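Poly-beta-1,6-N-acetyl-D-glucosamine export protein (Escherichia coli, PDB 4Y25) exports the biofilm adhesin poly-beta-1,6-N-acetyl-D-glucosamine across the outer membrane, this chain being its C-terminal beta-barrel domain. Local coordinates at residues I64-A70 with E84-F90; S163-V169 with Y192-E198; Y182-L188 with P214-H220. All blocks are in the same frame, centred on the assembly; numbering follows the deposited sequence.

Contact 1. Residues I64-A70 with E84-F90; sequences IVRDWLA and EYAERVF
Trp68 brings the outer rim of its indole up against the Val89 side chain, CZ3 lying 3.5 Å from CG2, with that methyl at the ring's edge and close to its plane. The tryptophan takes this direction because CG stands beside the backbone N and anti to the carbonyl carbon (chi1 -70°). Across the strand pair Asp67 and Arg88 run alongside each other, pointing the same way. The carboxylate rests on the arginine's aliphatic part, OD1 being 3.1 Å from CD. The charges meet less closely: OD2 and NH1 are 3.7 Å apart in a long salt bridge, with the two flat groups turned 64° from one another. Arg88 also touches Leu119, His121 and Met128. Arg88 CG is backed by Val65 CG1 at 3.7 Å, while Val65 CG2 meets CD1 of the Phe90 ring.

The frame beneath is the open end of an antiparallel beta hairpin, strands 64-76 and 79-89, in the wall of the closed transmembrane barrel. Asp67, Leu69, Ala86 and Arg88 turn into the barrel; Trp68, Ala70, Tyr85, Glu87 and Val89 turn outward. Reciprocal backbone hydrogen bonds join Trp68 to Glu87, the shorter being Glu87 N to Trp68 O at 2.7 Å, and a similar pair joins Ala70 to Tyr85. Leu69 CB sits 3.6 Å from Ala86 CB in a non-hydrogen-bonded pair. Glu84 reaches over the same leucine with OE2, 3.3 Å from CD1, while its OE1 forms a salt bridge with Arg99 on the next strand.

Contact 2. Residues S163-V169 with Y192-E198; sequences SNQRHEV and YYEQNTE
Arg166 and Asn196 lie side by side, pointing the same way into the barrel, and the amide oxygen OD1 of Asn196 sits at the edge of the guanidinium. Arg166 NE donates to Asn196 OD1 almost straight, at 2.8 Å, in the guanidinium plane and on a lone pair of the oxygen. A bend at chi3 (-60°) turns the end of the arginine so that NE points this way. Glu194 approaches differently: its OE2 stands over a face of the guanidinium, 3.0 Å from NE, so charge rather than a directed N-H links them. Asn196 ND2 bonds the same OE2, tying acid and amide together, and also bonds the carbonyl O of Pro206.

Asn164 crosses Asn196 obliquely and gives its ND2 to the same OD1, which thus accepts two bonds. Asn164 OD1 takes Glu198 N (2.7 Å, in the carbonyl plane) and Thr197 N (2.8 Å, from above that plane), gathering the loop just past the strand.

On the outward side His167 and Gln195 run alongside, ring and amide planes only 5° apart, although the modelled ND1-OE1 separation is too short to be trusted. Inward, the Glu168 carboxylate meets the hydroxyl edge of Tyr192 at 88° to the ring; this very short approach is equally doubtful in detail.

Three antiparallel pairs, His167 with Gln195, Glu168 with Glu194 and Val169 with Tyr193, align the strands at the open end of the hairpin formed by 165-179 and 183-195. Loop residue Asn205 bonds both Arg166 NH2 and Asn164 OD1. Strands 149-160 and 208-225 flank the hairpin in the barrel wall.

Contact 3. Residues Y182-L188 with P214-H220; sequences YLIVDFL and PAFEASH
This is an antiparallel strand pairing in the wall of the beta barrel, joining the start of strand 183-195 to the middle of strand 208-225, well away from the loop that connects them. Two reciprocal backbone hydrogen-bonded pairs, Ile184 with Ser219 and Asp186 with Glu217, carry it; Asp186 N to Glu217 O measures 2.7 Å. Leu188 N adds a bond to Ala215 O.

On the outer surface the apolar side chains meet lightly. Val185 sends CG1 to CD2 of the Phe216 ring at 4.1 Å, the two side chains crossing at an angle, and CG2 to Ala218 CB at 4.2 Å. With CG anti to the backbone N (chi1 176°), Phe187 reaches across the strand pair, and Pro214 CB meets CE1 at the ring edge, 4.1 Å away. At the other end Tyr182 and His220 touch edge to edge, CD1 to CD2 at 3.9 Å.

The inward face is more polar. Ile184 CG1 leans on Ser219 CB at 3.6 Å, and Leu188 lays CD1 against Glu217 CB, also at 3.6 Å. Between them the buried Asp186 carboxylate turns toward the preceding strand, where Arg176 forms a salt bridge with OD1 and Gln174 a hydrogen bond with OD2.

Strand 165-179 thus borders the pair along 183-195, while strand 228-243 borders it along 208-225, its Ile233 and Ser235 touching Glu217.

From the N terminus, contact 1 comes first, closing the hairpin of strands 64-76 and 79-89 before either of the others begins. Residues 163-169 then open contact 2, and 182-188 open contact 3 before 192-198 complete contact 2; 214-220 close contact 3 last. These two therefore cross, sharing strand 183-195: contact 2 uses the end of that strand and contact 3 its start, the two contact centres about 31 Å apart. Contacts 1 and 3 lie on opposite sides of the chain's centre, about 37 Å between centres. Together the three join five strands of one closed antiparallel sheet, each pair being sequence neighbours in the barrel.

Contact 1. Residues I64-A70 with E84-F90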
loop_
_atom_site.group_PDB
_atom_site.type_symbol
_atom_site.label_atom_id
_atom_site.label_comp_id
_atom_site.label_asym_id
_atom_site.label_seq_id
_atom_site.Cartn_x
_atom_site.Cartn_y
_atom_site.Cartn_z
ATOM N N ILE A 64 19.859 -6.181 -8.218
ATOM C CA ILE A 64 18.503 -6.716 -8.231
ATOM C C ILE A 64 18.151 -7.428 -6.919
ATOM O O ILE A 64 18.934 -8.224 -6.398
ATOM C CB ILE A 64 18.310 -7.685 -9.424
ATOM C CG1 ILE A 64 17.013 -8.479 -9.279
ATOM C CG2 ILE A 64 19.499 -8.625 -9.550
ATOM C CD1 ILE A 64 15.778 -7.618 -9.294
ATOM N N VAL A 65 16.965 -7.125 -6.392
ATOM C CA VAL A 65 16.475 -7.725 -5.156
ATOM C C VAL A 65 15.280 -8.646 -5.398
ATOM O O VAL A 65 14.270 -8.224 -5.963
ATOM C CB VAL A 65 16.059 -6.646 -4.146
ATOM C CG1 VAL A 65 15.875 -7.259 -2.764
ATOM C CG2 VAL A 65 17.092 -5.529 -4.110
ATOM N N ARG A 66 15.393 -9.902 -4.965
ATOM C CA ARG A 66 14.300 -10.863 -5.114
ATOM C C ARG A 66 13.838 -11.425 -3.768
ATOM O O ARG A 66 14.621 -11.530 -2.823
ATOM C CB ARG A 66 14.709 -12.012 -6.041
ATOM C CG ARG A 66 15.688 -11.623 -7.133
ATOM C CD ARG A 66 15.689 -12.629 -8.273
ATOM N NE ARG A 66 16.484 -12.154 -9.403
ATOM C CZ ARG A 66 16.077 -12.173 -10.669
ATOM N NH1 ARG A 66 14.876 -12.643 -10.979
ATOM N NH2 ARG A 66 16.874 -11.718 -11.627
ATOM N N ASP A 67 12.556 -11.778 -3.690
ATOM C CA ASP A 67 11.984 -12.372 -2.482
ATOM C C ASP A 67 11.326 -13.711 -2.772
ATOM O O ASP A 67 10.549 -13.838 -3.717
ATOM C CB ASP A 67 10.943 -11.446 -1.845
ATOM C CG ASP A 67 11.551 -10.204 -1.241
ATOM O OD1 ASP A 67 12.493 -9.653 -1.840
ATOM O OD2 ASP A 67 11.083 -9.774 -0.168
ATOM N N TRP A 68 11.634 -14.706 -1.951
ATOM C CA TRP A 68 10.868 -15.943 -1.942
ATOM C C TRP A 68 10.171 -16.058 -0.598
ATOM O O TRP A 68 10.816 -16.011 0.447
ATOM C CB TRP A 68 11.764 -17.152 -2.204
ATOM C CG TRP A 68 12.274 -17.197 -3.605
ATOM C CD1 TRP A 68 11.635 -17.712 -4.695
ATOM C CD2 TRP A 68 13.528 -16.693 -4.076
ATOM N NE1 TRP A 68 12.416 -17.566 -5.815
ATOM C CE2 TRP A 68 13.584 -16.943 -5.462
ATOM C CE3 TRP A 68 14.611 -16.058 -3.460
ATOM C CZ2 TRP A 68 14.680 -16.579 -6.241
ATOM C CZ3 TRP A 68 15.695 -15.698 -4.236
ATOM C CH2 TRP A 68 15.723 -15.960 -5.611
ATOM N N LEU A 69 8.850 -16.192 -0.624
ATOM C CA LEU A 69 8.080 -16.170 0.609
ATOM C C LEU A 69 7.053 -17.291 0.695
ATOM O O LEU A 69 6.618 -17.844 -0.319
ATOM C CB LEU A 69 7.385 -14.815 0.768
ATOM C CG LEU A 69 6.647 -14.243 -0.443
ATOM C CD1 LEU A 69 5.158 -14.539 -0.359
ATOM C CD2 LEU A 69 6.896 -12.747 -0.561
ATOM N N ALA A 70 6.681 -17.618 1.925
ATOM C CA ALA A 70 5.669 -18.622 2.203
ATOM C C ALA A 70 5.055 -18.336 3.565
ATOM O O ALA A 70 5.744 -17.890 4.481
ATOM C CB ALA A 70 6.265 -20.019 2.160
ATOM N N GLU A 84 3.944 -15.039 7.889
ATOM C CA GLU A 84 4.676 -15.197 6.640
ATOM C C GLU A 84 6.176 -15.073 6.853
ATOM O O GLU A 84 6.637 -14.128 7.483
ATOM C CB GLU A 84 4.211 -14.153 5.620
ATOM C CG GLU A 84 5.121 -14.011 4.407
ATOM C CD GLU A 84 4.869 -12.730 3.634
ATOM O OE1 GLU A 84 4.450 -11.732 4.258
ATOM O OE2 GLU A 84 5.092 -12.719 2.405
ATOM N N TYR A 85 6.934 -16.029 6.328
ATOM C CA TYR A 85 8.390 -15.933 6.343
ATOM C C TYR A 85 8.903 -15.842 4.908
ATOM O O TYR A 85 8.376 -16.492 4.006
ATOM C CB TYR A 85 9.012 -17.129 7.074
ATOM C CG TYR A 85 10.443 -16.909 7.534
ATOM C CD1 TYR A 85 10.749 -16.870 8.886
ATOM C CD2 TYR A 85 11.486 -16.770 6.624
ATOM C CE1 TYR A 85 12.043 -16.673 9.320
ATOM C CE2 TYR A 85 12.786 -16.570 7.051
ATOM C CZ TYR A 85 13.055 -16.527 8.402
ATOM O OH TYR A 85 14.338 -16.339 8.853
ATOM N N ALA A 86 9.927 -15.021 4.703
ATOM C CA ALA A 86 10.515 -14.846 3.383
ATOM C C ALA A 86 12.039 -14.880 3.434
ATOM O O ALA A 86 12.641 -14.675 4.487
ATOM C CB ALA A 86 10.043 -13.539 2.769
ATOM N N GLU A 87 12.655 -15.144 2.288
ATOM C CA GLU A 87 14.103 -15.045 2.153
ATOM C C GLU A 87 14.436 -13.988 1.105
ATOM O O GLU A 87 13.925 -14.032 -0.013
ATOM C CB GLU A 87 14.712 -16.396 1.770
ATOM C CG GLU A 87 16.101 -16.635 2.341
ATOM C CD GLU A 87 16.168 -16.375 3.835
ATOM O OE1 GLU A 87 15.359 -16.966 4.583
ATOM O OE2 GLU A 87 17.031 -15.579 4.263
ATOM N N ARG A 88 15.283 -13.033 1.474
ATOM C CA ARG A 88 15.645 -11.947 0.571
ATOM C C ARG A 88 17.110 -12.037 0.164
ATOM O O ARG A 88 17.991 -12.216 1.004
ATOM C CB ARG A 88 15.354 -10.591 1.220
ATOM C CG ARG A 88 15.354 -9.426 0.240
ATOM C CD ARG A 88 14.154 -8.511 0.450
ATOM N NE ARG A 88 14.356 -7.532 1.512
ATOM C CZ ARG A 88 13.456 -6.617 1.860
ATOM N NH1 ARG A 88 12.286 -6.562 1.236
ATOM N NH2 ARG A 88 13.720 -5.761 2.838
ATOM N N VAL A 89 17.360 -11.916 -1.134
ATOM C CA VAL A 89 18.709 -12.038 -1.664
ATOM C C VAL A 89 19.155 -10.745 -2.318
ATOM O O VAL A 89 18.374 -10.074 -2.995
ATOM C CB VAL A 89 18.812 -13.182 -2.692
ATOM C CG1 VAL A 89 20.270 -13.468 -3.036
ATOM C CG2 VAL A 89 18.148 -14.429 -2.148
ATOM N N PHE A 90 20.415 -10.394 -2.099
ATOM C CA PHE A 90 21.010 -9.280 -2.806
ATOM C C PHE A 90 22.532 -9.367 -2.906
ATOM O O PHE A 90 23.220 -9.345 -1.886
ATOM C CB PHE A 90 20.653 -7.958 -2.146
ATOM C CG PHE A 90 21.306 -6.814 -2.813
ATOM C CD1 PHE A 90 20.732 -6.250 -3.933
ATOM C CD2 PHE A 90 22.550 -6.370 -2.395
ATOM C CE1 PHE A 90 21.354 -5.224 -4.592
ATOM C CE2 PHE A 90 23.181 -5.355 -3.054
ATOM C CZ PHE A 90 22.583 -4.780 -4.160
#

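Contact 2. Residues S163-V169 with Y192-E198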
loop_
_atom_site.group_PDB
_atom_site.type_symbol
_atom_site.label_atom_id
_atom_site.label_comp_id
_atom_site.label_asym_id
_atom_site.label_seq_id
_atom_site.Cartn_x
_atom_site.Cartn_y
_atom_site.Cartn_z
ATOM N N SER A 163 20.650 3.014 13.442
ATOM C CA SER A 163 20.217 3.750 14.634
ATOM C C SER A 163 19.020 4.674 14.400
ATOM O O SER A 163 18.464 5.219 15.355
ATOM C CB SER A 163 21.381 4.562 15.217
ATOM O OG SER A 163 20.955 5.348 16.316
ATOM N N ASN A 164 18.615 4.848 13.147
ATOM C CA ASN A 164 17.480 5.715 12.846
ATOM C C ASN A 164 16.152 5.051 13.171
ATOM O O ASN A 164 15.911 3.909 12.782
ATOM C CB ASN A 164 17.490 6.135 11.376
ATOM C CG ASN A 164 16.385 7.128 11.047
ATOM O OD1 ASN A 164 16.519 8.327 11.295
ATOM N ND2 ASN A 164 15.286 6.630 10.492
ATOM N N GLN A 165 15.289 5.763 13.887
ATOM C CA GLN A 165 13.943 5.264 14.121
ATOM C C GLN A 165 12.900 6.208 13.537
ATOM O O GLN A 165 12.876 7.402 13.836
ATOM C CB GLN A 165 13.680 5.031 15.615
ATOM C CG GLN A 165 14.461 5.907 16.573
ATOM C CD GLN A 165 13.996 5.727 18.008
ATOM O OE1 GLN A 165 13.838 4.601 18.483
ATOM N NE2 GLN A 165 13.775 6.836 18.704
ATOM N N ARG A 166 12.042 5.645 12.696
ATOM C CA ARG A 166 10.994 6.397 12.024
ATOM C C ARG A 166 9.630 6.116 12.638
ATOM O O ARG A 166 9.166 4.976 12.641
ATOM C CB ARG A 166 10.974 6.055 10.535
ATOM C CG ARG A 166 9.865 6.731 9.754
ATOM C CD ARG A 166 10.005 6.452 8.270
ATOM N NE ARG A 166 11.278 6.938 7.748
ATOM C CZ ARG A 166 11.683 6.770 6.494
ATOM N NH1 ARG A 166 10.914 6.123 5.629
ATOM N NH2 ARG A 166 12.858 7.247 6.106
ATOM N N HIS A 167 8.990 7.157 13.161
ATOM C CA HIS A 167 7.628 7.032 13.658
ATOM C C HIS A 167 6.674 7.731 12.698
ATOM O O HIS A 167 6.661 8.956 12.604
ATOM C CB HIS A 167 7.495 7.617 15.068
ATOM C CG HIS A 167 8.683 7.367 15.943
ATOM N ND1 HIS A 167 9.809 8.161 15.914
ATOM C CD2 HIS A 167 8.924 6.412 16.874
ATOM C CE1 HIS A 167 10.690 7.709 16.788
ATOM N NE2 HIS A 167 10.177 6.646 17.384
ATOM N N GLU A 168 5.891 6.944 11.971
ATOM C CA GLU A 168 4.922 7.492 11.032
ATOM C C GLU A 168 3.517 7.439 11.617
ATOM O O GLU A 168 3.181 6.513 12.352
ATOM C CB GLU A 168 4.968 6.735 9.704
ATOM C CG GLU A 168 6.304 6.816 8.989
ATOM C CD GLU A 168 6.328 5.998 7.713
ATOM O OE1 GLU A 168 5.730 6.438 6.709
ATOM O OE2 GLU A 168 6.949 4.917 7.711
ATOM N N VAL A 169 2.706 8.445 11.304
ATOM C CA VAL A 169 1.302 8.463 11.706
ATOM C C VAL A 169 0.447 8.965 10.546
ATOM O O VAL A 169 0.813 9.927 9.869
ATOM C CB VAL A 169 1.053 9.362 12.941
ATOM C CG1 VAL A 169 -0.413 9.316 13.346
ATOM C CG2 VAL A 169 1.932 8.946 14.107
ATOM N N TYR A 192 -0.835 13.100 7.300
ATOM C CA TYR A 192 0.330 12.242 7.462
ATOM C C TYR A 192 1.434 12.933 8.253
ATOM O O TYR A 192 1.693 14.122 8.071
ATOM C CB TYR A 192 0.855 11.801 6.095
ATOM C CG TYR A 192 2.122 10.976 6.148
ATOM C CD1 TYR A 192 2.102 9.661 6.604
ATOM C CD2 TYR A 192 3.335 11.506 5.729
ATOM C CE1 TYR A 192 3.260 8.903 6.650
ATOM C CE2 TYR A 192 4.497 10.756 5.769
ATOM C CZ TYR A 192 4.454 9.456 6.230
ATOM O OH TYR A 192 5.611 8.714 6.269
ATOM N N TYR A 193 2.075 12.170 9.132
ATOM C CA TYR A 193 3.161 12.674 9.963
ATOM C C TYR A 193 4.315 11.678 9.971
ATOM O O TYR A 193 4.106 10.479 10.145
ATOM C CB TYR A 193 2.660 12.938 11.387
ATOM C CG TYR A 193 3.711 13.446 12.353
ATOM C CD1 TYR A 193 4.121 14.773 12.332
ATOM C CD2 TYR A 193 4.277 12.602 13.299
ATOM C CE1 TYR A 193 5.075 15.242 13.220
ATOM C CE2 TYR A 193 5.230 13.060 14.190
ATOM C CZ TYR A 193 5.626 14.379 14.147
ATOM O OH TYR A 193 6.575 14.833 15.035
ATOM N N GLU A 194 5.530 12.177 9.767
ATOM C CA GLU A 194 6.720 11.333 9.782
ATOM C C GLU A 194 7.873 12.018 10.506
ATOM O O GLU A 194 8.195 13.175 10.230
ATOM C CB GLU A 194 7.148 10.967 8.356
ATOM C CG GLU A 194 8.452 10.178 8.286
ATOM C CD GLU A 194 8.945 9.971 6.863
ATOM O OE1 GLU A 194 8.209 10.324 5.916
ATOM O OE2 GLU A 194 10.073 9.459 6.693
ATOM N N GLN A 195 8.492 11.297 11.436
ATOM C CA GLN A 195 9.632 11.822 12.177
ATOM C C GLN A 195 10.777 10.815 12.197
ATOM O O GLN A 195 10.568 9.626 12.436
ATOM C CB GLN A 195 9.216 12.195 13.604
ATOM C CG GLN A 195 10.367 12.336 14.589
ATOM C CD GLN A 195 10.380 11.231 15.628
ATOM O OE1 GLN A 195 9.392 10.518 15.802
ATOM N NE2 GLN A 195 11.504 11.082 16.322
ATOM N N ASN A 196 11.988 11.295 11.930
ATOM C CA ASN A 196 13.174 10.447 11.949
ATOM C C ASN A 196 14.219 10.975 12.925
ATOM O O ASN A 196 13.971 11.948 13.639
ATOM C CB ASN A 196 13.771 10.334 10.548
ATOM C CG ASN A 196 12.878 9.565 9.598
ATOM O OD1 ASN A 196 12.879 8.336 9.586
ATOM N ND2 ASN A 196 12.110 10.289 8.789
ATOM N N THR A 197 15.387 10.337 12.963
ATOM C CA THR A 197 16.416 10.727 13.924
ATOM C C THR A 197 17.797 10.933 13.298
ATOM O O THR A 197 18.445 11.947 13.561
ATOM C CB THR A 197 16.537 9.692 15.065
ATOM O OG1 THR A 197 16.681 8.378 14.516
ATOM C CG2 THR A 197 15.299 9.730 15.946
ATOM N N GLU A 198 18.254 9.985 12.484
ATOM C CA GLU A 198 19.577 10.103 11.868
ATOM C C GLU A 198 19.601 11.268 10.877
ATOM O O GLU A 198 18.721 11.383 10.026
ATOM C CB GLU A 198 19.974 8.795 11.178
ATOM C CG GLU A 198 21.471 8.661 10.917
ATOM C CD GLU A 198 22.267 8.355 12.175
ATOM O OE1 GLU A 198 21.650 8.080 13.227
ATOM O OE2 GLU A 198 23.515 8.389 12.112
#

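Contact 3. Residues Y182-L188 with P214-H220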
loop_
_atom_site.group_PDB
_atom_site.type_symbol
_atom_site.label_atom_id
_atom_site.label_comp_id
_atom_site.label_asym_id
_atom_site.label_seq_id
_atom_site.Cartn_x
_atom_site.Cartn_y
_atom_site.Cartn_z
ATOM N N TYR A 182 -24.677 4.728 -11.382
ATOM C CA TYR A 182 -23.578 4.711 -12.344
ATOM C C TYR A 182 -22.323 5.436 -11.847
ATOM O O TYR A 182 -21.225 5.203 -12.351
ATOM C CB TYR A 182 -24.042 5.329 -13.668
ATOM C CG TYR A 182 -24.462 6.781 -13.556
ATOM C CD1 TYR A 182 -23.543 7.806 -13.741
ATOM C CD2 TYR A 182 -25.775 7.124 -13.260
ATOM C CE1 TYR A 182 -23.919 9.133 -13.635
ATOM C CE2 TYR A 182 -26.161 8.450 -13.153
ATOM C CZ TYR A 182 -25.227 9.449 -13.341
ATOM O OH TYR A 182 -25.601 10.770 -13.236
ATOM N N LEU A 183 -22.487 6.313 -10.861
ATOM C CA LEU A 183 -21.387 7.161 -10.406
ATOM C C LEU A 183 -21.358 7.348 -8.893
ATOM O O LEU A 183 -22.358 7.732 -8.291
ATOM C CB LEU A 183 -21.475 8.531 -11.078
ATOM C CG LEU A 183 -20.676 9.671 -10.442
ATOM C CD1 LEU A 183 -19.180 9.464 -10.625
ATOM C CD2 LEU A 183 -21.113 11.013 -11.009
ATOM N N ILE A 184 -20.209 7.084 -8.278
ATOM C CA ILE A 184 -20.029 7.423 -6.871
ATOM C C ILE A 184 -18.843 8.372 -6.695
ATOM O O ILE A 184 -17.839 8.286 -7.408
ATOM C CB ILE A 184 -19.836 6.172 -5.981
ATOM C CG1 ILE A 184 -18.480 5.510 -6.229
ATOM C CG2 ILE A 184 -20.971 5.186 -6.190
ATOM C CD1 ILE A 184 -18.172 4.386 -5.264
ATOM N N VAL A 185 -18.982 9.298 -5.753
ATOM C CA VAL A 185 -17.940 10.280 -5.490
ATOM C C VAL A 185 -17.600 10.304 -4.008
ATOM O O VAL A 185 -18.449 10.611 -3.167
ATOM C CB VAL A 185 -18.361 11.693 -5.938
ATOM C CG1 VAL A 185 -17.251 12.685 -5.655
ATOM C CG2 VAL A 185 -18.718 11.700 -7.416
ATOM N N ASP A 186 -16.355 9.972 -3.689
ATOM C CA ASP A 186 -15.903 9.977 -2.306
ATOM C C ASP A 186 -14.990 11.155 -2.015
ATOM O O ASP A 186 -14.201 11.569 -2.862
ATOM C CB ASP A 186 -15.174 8.674 -1.970
ATOM C CG ASP A 186 -16.120 7.527 -1.708
ATOM O OD1 ASP A 186 -17.268 7.795 -1.299
ATOM O OD2 ASP A 186 -15.714 6.361 -1.900
ATOM N N PHE A 187 -15.108 11.695 -0.809
ATOM C CA PHE A 187 -14.156 12.679 -0.318
ATOM C C PHE A 187 -13.166 11.959 0.589
ATOM O O PHE A 187 -13.555 11.373 1.599
ATOM C CB PHE A 187 -14.876 13.812 0.423
ATOM C CG PHE A 187 -13.951 14.823 1.042
ATOM C CD1 PHE A 187 -13.025 15.502 0.268
ATOM C CD2 PHE A 187 -14.027 15.112 2.397
ATOM C CE1 PHE A 187 -12.180 16.438 0.833
ATOM C CE2 PHE A 187 -13.184 16.051 2.972
ATOM C CZ PHE A 187 -12.259 16.714 2.189
ATOM N N LEU A 188 -11.891 11.976 0.213
ATOM C CA LEU A 188 -10.866 11.277 0.980
ATOM C C LEU A 188 -9.770 12.223 1.460
ATOM O O LEU A 188 -8.706 12.311 0.848
ATOM C CB LEU A 188 -10.244 10.149 0.151
ATOM C CG LEU A 188 -11.142 8.983 -0.265
ATOM C CD1 LEU A 188 -11.692 9.214 -1.656
ATOM C CD2 LEU A 188 -10.381 7.670 -0.200
ATOM N N PRO A 214 -6.385 17.275 1.085
ATOM C CA PRO A 214 -7.782 16.964 0.780
ATOM C C PRO A 214 -7.910 16.466 -0.653
ATOM O O PRO A 214 -7.374 17.086 -1.572
ATOM C CB PRO A 214 -8.496 18.303 0.976
ATOM C CG PRO A 214 -7.450 19.321 0.721
ATOM C CD PRO A 214 -6.155 18.725 1.205
ATOM N N ALA A 215 -8.601 15.348 -0.837
ATOM C CA ALA A 215 -8.705 14.737 -2.152
ATOM C C ALA A 215 -10.061 14.088 -2.348
ATOM O O ALA A 215 -10.734 13.734 -1.379
ATOM C CB ALA A 215 -7.601 13.716 -2.345
ATOM N N PHE A 216 -10.465 13.936 -3.605
ATOM C CA PHE A 216 -11.690 13.212 -3.907
ATOM C C PHE A 216 -11.409 12.090 -4.892
ATOM O O PHE A 216 -10.394 12.095 -5.590
ATOM C CB PHE A 216 -12.771 14.150 -4.460
ATOM C CG PHE A 216 -12.675 14.397 -5.941
ATOM C CD1 PHE A 216 -11.775 15.319 -6.449
ATOM C CD2 PHE A 216 -13.499 13.716 -6.825
ATOM C CE1 PHE A 216 -11.690 15.550 -7.812
ATOM C CE2 PHE A 216 -13.419 13.941 -8.188
ATOM C CZ PHE A 216 -12.514 14.858 -8.682
ATOM N N GLU A 217 -12.310 11.118 -4.929
ATOM C CA GLU A 217 -12.224 10.032 -5.889
ATOM C C GLU A 217 -13.600 9.808 -6.489
ATOM O O GLU A 217 -14.610 9.878 -5.785
ATOM C CB GLU A 217 -11.704 8.754 -5.228
ATOM C CG GLU A 217 -11.427 7.622 -6.201
ATOM C CD GLU A 217 -10.898 6.378 -5.515
ATOM O OE1 GLU A 217 -9.692 6.089 -5.655
ATOM O OE2 GLU A 217 -11.692 5.687 -4.840
ATOM N N ALA A 218 -13.641 9.556 -7.792
ATOM C CA ALA A 218 -14.904 9.330 -8.480
ATOM C C ALA A 218 -14.857 8.048 -9.299
ATOM O O ALA A 218 -14.052 7.919 -10.219
ATOM C CB ALA A 218 -15.244 10.519 -9.368
ATOM N N SER A 219 -15.718 7.098 -8.951
ATOM C CA SER A 219 -15.827 5.852 -9.699
ATOM C C SER A 219 -16.990 5.921 -10.677
ATOM O O SER A 219 -18.148 5.990 -10.268
ATOM C CB SER A 219 -16.011 4.662 -8.754
ATOM O OG SER A 219 -14.894 4.510 -7.896
ATOM N N HIS A 220 -16.681 5.914 -11.968
ATOM C CA HIS A 220 -17.723 5.917 -12.987
ATOM C C HIS A 220 -17.848 4.541 -13.628
ATOM O O HIS A 220 -16.847 3.878 -13.898
ATOM C CB HIS A 220 -17.441 6.971 -14.055
ATOM C CG HIS A 220 -18.535 7.102 -15.067
ATOM N ND1 HIS A 220 -18.332 6.897 -16.415
ATOM C CD2 HIS A 220 -19.847 7.407 -14.927
ATOM C CE1 HIS A 220 -19.470 7.077 -17.062
ATOM N NE2 HIS A 220 -20.404 7.388 -16.181
#